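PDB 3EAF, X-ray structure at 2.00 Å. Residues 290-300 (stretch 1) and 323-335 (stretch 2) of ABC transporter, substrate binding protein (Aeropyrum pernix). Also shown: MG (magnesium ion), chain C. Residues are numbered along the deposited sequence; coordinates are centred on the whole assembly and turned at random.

Stretch 1 290-300: VVQGFVNVWLL
Stretch 2 (323-335) ALEANTFDLGGIT

A helix and an irregular segment can pack through apolar contacts with no hydrogen bond between them, and this pair, from an archaeal substrate binding protein, illustrates the principle: 480 Å² is buried between the stretches. Residues 290-300 are helical throughout (phi/psi near -60/-45), with backbone bonds such as Val295 N to Val291 O (2.9 Å) and Leu299 N to Val295 O (3.0 Å). Stretch 2 leaves a helix, runs extended from Asn327 to Asp330, then folds into a type I' turn from Leu331 to Ile334. The register is set where Val295 CA lies 6.9 Å from Leu331 CA, and the two chains run roughly antiparallel.

The helix turns Val291, Val295 and Trp298 toward the partner, and the end of Leu299 comes nearer too, so the contact is mainly hydrocarbon. Val291 (t) places CG1 3.6 Å from Ile334 CG2, and one turn later Val295 (m) brings CG1 to 3.7 Å from Ile334 CD1. Ile334 is m, t. Val295 CB also meets Leu331 CD2 at 3.9 Å; Leu331 has chi1 -88° (m), while chi2, 22°, lies between wells. Farther along, Leu299 (t, p) sets CG 3.7 Å from Leu324 CD2 (Leu324 m, t) and CD1 4.0 Å from Phe329 CD2 (Phe329 chi1 -60°, chi2 -82°).

The aromatic contact centres on Trp298 (chi1 -157°, chi2 -11°). Leu331 C lies over one face of its ring, while Ile334 CD1 approaches the edge, 4.1 Å from CZ3 of Trp298. Gly332 N is 3.8 Å from Trp298 CH2; an ideal CB on Gly332 would be only 3.0 Å from that carbon, and its phi of 57° also favours glycine.

Within stretch 2, Ile334 N donates to Leu331 O (3.1 Å), closing the turn, and Gly333 N to Asp330 OD1 (3.0 Å). Away from the interface, Glu325 O binds magnesium at 2.5 Å, and metal-bound water 1 donates to Leu324 O (2.6 Å) and Asn327 O (2.7 Å).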

# COMPACT_ATOMS: atom_id res chain seq x y z
N VAL A 290 -2.41 3.75 9.67
CA VAL A 290 -3.63 4.53 9.84
C VAL A 290 -3.85 5.46 8.64
O VAL A 290 -4.96 5.55 8.11
CB VAL A 290 -3.62 5.31 11.18
CG1 VAL A 290 -4.88 6.17 11.34
CG2 VAL A 290 -3.50 4.34 12.36
N VAL A 291 -2.79 6.14 8.20
CA VAL A 291 -2.88 6.99 7.01
C VAL A 291 -3.33 6.18 5.79
O VAL A 291 -4.20 6.61 5.04
CB VAL A 291 -1.53 7.71 6.71
CG1 VAL A 291 -1.63 8.52 5.42
CG2 VAL A 291 -1.12 8.60 7.89
N GLN A 292 -2.76 4.99 5.60
CA GLN A 292 -3.04 4.16 4.43
C GLN A 292 -4.50 3.76 4.35
O GLN A 292 -5.08 3.73 3.25
CB GLN A 292 -2.12 2.93 4.39
CG GLN A 292 -0.66 3.31 4.13
CD GLN A 292 0.27 2.13 4.04
OE1 GLN A 292 0.90 1.76 5.01
NE2 GLN A 292 0.36 1.54 2.85
N GLY A 293 -5.09 3.46 5.50
CA GLY A 293 -6.52 3.17 5.60
C GLY A 293 -7.39 4.40 5.36
O GLY A 293 -8.35 4.35 4.60
N PHE A 294 -7.02 5.50 6.01
CA PHE A 294 -7.75 6.76 5.90
C PHE A 294 -7.84 7.25 4.45
O PHE A 294 -8.92 7.63 3.99
CB PHE A 294 -7.09 7.82 6.79
CG PHE A 294 -7.97 9.00 7.11
CD1 PHE A 294 -8.73 9.02 8.28
CD2 PHE A 294 -8.04 10.10 6.25
CE1 PHE A 294 -9.55 10.13 8.59
CE2 PHE A 294 -8.85 11.20 6.55
CZ PHE A 294 -9.60 11.20 7.71
N VAL A 295 -6.71 7.23 3.74
CA VAL A 295 -6.67 7.75 2.37
C VAL A 295 -7.47 6.92 1.37
O VAL A 295 -7.94 7.47 0.37
CB VAL A 295 -5.22 7.98 1.84
CG1 VAL A 295 -4.52 9.07 2.66
CG2 VAL A 295 -4.41 6.68 1.78
N ASN A 296 -7.62 5.62 1.62
CA ASN A 296 -8.47 4.79 0.77
C ASN A 296 -9.94 5.21 0.87
O ASN A 296 -10.62 5.38 -0.14
CB ASN A 296 -8.28 3.29 1.04
CG ASN A 296 -7.02 2.74 0.37
OD1 ASN A 296 -6.19 3.50 -0.13
ND2 ASN A 296 -6.88 1.41 0.34
N VAL A 297 -10.41 5.41 2.10
CA VAL A 297 -11.77 5.89 2.32
C VAL A 297 -11.94 7.30 1.73
O VAL A 297 -12.94 7.59 1.07
CB VAL A 297 -12.14 5.86 3.82
CG1 VAL A 297 -13.48 6.52 4.08
CG2 VAL A 297 -12.12 4.41 4.34
N TRP A 298 -10.94 8.16 1.95
CA TRP A 298 -10.99 9.55 1.49
C TRP A 298 -11.11 9.63 -0.03
O TRP A 298 -11.82 10.48 -0.55
CB TRP A 298 -9.75 10.33 1.94
CG TRP A 298 -9.94 11.83 2.02
CD1 TRP A 298 -10.99 12.57 1.54
CD2 TRP A 298 -9.03 12.77 2.60
NE1 TRP A 298 -10.79 13.91 1.81
CE2 TRP A 298 -9.59 14.06 2.46
CE3 TRP A 298 -7.78 12.64 3.24
CZ2 TRP A 298 -8.95 15.21 2.91
CZ3 TRP A 298 -7.15 13.80 3.70
CH2 TRP A 298 -7.74 15.06 3.54
N LEU A 299 -10.39 8.75 -0.74
CA LEU A 299 -10.49 8.70 -2.19
C LEU A 299 -11.93 8.42 -2.61
O LEU A 299 -12.43 9.02 -3.56
CB LEU A 299 -9.53 7.66 -2.78
CG LEU A 299 -9.50 7.55 -4.32
CD1 LEU A 299 -8.87 8.80 -4.96
CD2 LEU A 299 -8.78 6.28 -4.77
N LEU A 300 -12.60 7.50 -1.92
CA LEU A 300 -14.01 7.22 -2.15
C LEU A 300 -14.89 8.46 -1.90
O LEU A 300 -15.78 8.77 -2.71
CB LEU A 300 -14.48 6.05 -1.27
CG LEU A 300 -15.97 5.70 -1.27
CD1 LEU A 300 -16.41 5.20 -2.64
CD2 LEU A 300 -16.28 4.69 -0.18
N ALA A 323 -16.25 8.82 -12.10
CA ALA A 323 -15.78 9.99 -11.39
C ALA A 323 -14.29 9.89 -11.05
O ALA A 323 -13.57 10.87 -11.14
CB ALA A 323 -16.60 10.21 -10.11
N LEU A 324 -13.84 8.70 -10.64
CA LEU A 324 -12.43 8.49 -10.33
C LEU A 324 -11.54 8.62 -11.58
O LEU A 324 -10.37 8.99 -11.48
CB LEU A 324 -12.21 7.14 -9.63
CG LEU A 324 -12.70 7.04 -8.18
CD1 LEU A 324 -12.88 5.57 -7.75
CD2 LEU A 324 -11.78 7.79 -7.22
N GLU A 325 -12.12 8.34 -12.74
CA GLU A 325 -11.42 8.45 -14.03
C GLU A 325 -11.44 9.86 -14.63
O GLU A 325 -10.65 10.17 -15.52
CB GLU A 325 -11.99 7.43 -15.03
CG GLU A 325 -11.62 5.99 -14.71
CD GLU A 325 -12.24 4.98 -15.66
OE1 GLU A 325 -13.32 5.25 -16.21
OE2 GLU A 325 -11.64 3.89 -15.83
N ALA A 326 -12.34 10.71 -14.14
CA ALA A 326 -12.58 12.01 -14.76
C ALA A 326 -12.01 13.19 -13.98
O ALA A 326 -12.18 14.33 -14.39
CB ALA A 326 -14.09 12.22 -15.00
N ASN A 327 -11.34 12.91 -12.86
CA ASN A 327 -10.88 13.97 -11.96
C ASN A 327 -9.48 13.71 -11.41
O ASN A 327 -9.09 12.57 -11.18
CB ASN A 327 -11.84 14.12 -10.77
CG ASN A 327 -13.27 14.42 -11.19
OD1 ASN A 327 -14.13 13.53 -11.20
ND2 ASN A 327 -13.53 15.67 -11.54
N THR A 328 -8.74 14.80 -11.19
CA THR A 328 -7.48 14.77 -10.45
C THR A 328 -7.77 14.99 -8.97
O THR A 328 -8.51 15.90 -8.61
CB THR A 328 -6.51 15.83 -10.99
OG1 THR A 328 -6.10 15.46 -12.31
CG2 THR A 328 -5.27 15.97 -10.10
N PHE A 329 -7.19 14.15 -8.11
CA PHE A 329 -7.48 14.20 -6.67
C PHE A 329 -6.26 14.57 -5.84
O PHE A 329 -5.14 14.12 -6.11
CB PHE A 329 -8.05 12.87 -6.17
CG PHE A 329 -9.32 12.45 -6.85
CD1 PHE A 329 -10.55 12.97 -6.43
CD2 PHE A 329 -9.31 11.54 -7.90
CE1 PHE A 329 -11.73 12.58 -7.05
CE2 PHE A 329 -10.48 11.16 -8.52
CZ PHE A 329 -11.69 11.67 -8.10
N ASP A 330 -6.50 15.37 -4.80
CA ASP A 330 -5.48 15.63 -3.79
C ASP A 330 -6.06 15.29 -2.42
O ASP A 330 -7.13 15.79 -2.05
CB ASP A 330 -4.98 17.08 -3.84
CG ASP A 330 -3.99 17.40 -2.72
OD1 ASP A 330 -3.10 16.58 -2.43
OD2 ASP A 330 -4.10 18.49 -2.12
N LEU A 331 -5.36 14.44 -1.70
CA LEU A 331 -5.82 13.99 -0.39
C LEU A 331 -5.06 14.75 0.69
O LEU A 331 -4.26 14.18 1.44
CB LEU A 331 -5.65 12.47 -0.26
CG LEU A 331 -6.77 11.52 -0.73
CD1 LEU A 331 -7.76 12.11 -1.76
CD2 LEU A 331 -6.19 10.22 -1.25
N GLY A 332 -5.31 16.05 0.75
CA GLY A 332 -4.68 16.93 1.74
C GLY A 332 -3.16 16.92 1.71
O GLY A 332 -2.51 17.17 2.72
N GLY A 333 -2.60 16.64 0.53
CA GLY A 333 -1.16 16.64 0.33
C GLY A 333 -0.42 15.50 1.02
O GLY A 333 0.77 15.62 1.30
N ILE A 334 -1.13 14.41 1.30
CA ILE A 334 -0.52 13.24 1.94
C ILE A 334 0.32 12.43 0.96
O ILE A 334 1.39 11.93 1.32
CB ILE A 334 -1.59 12.31 2.57
CG1 ILE A 334 -2.21 12.96 3.82
CG2 ILE A 334 -0.99 10.93 2.89
CD1 ILE A 334 -3.42 12.17 4.38
N THR A 335 -0.18 12.29 -0.27
CA THR A 335 0.49 11.48 -1.29
C THR A 335 1.66 12.24 -1.92
O THR A 335 1.67 13.48 -1.92
CB THR A 335 -0.51 10.95 -2.37
OG1 THR A 335 -1.17 12.05 -3.02
CG2 THR A 335 -1.56 10.04 -1.74
MG MG C . -8.30 10.73 -15.07
O HOH W 1 -8.74 10.47 -12.82
O HOH W 2 -8.95 12.99 -15.96
O HOH W 3 -6.67 10.83 -17.05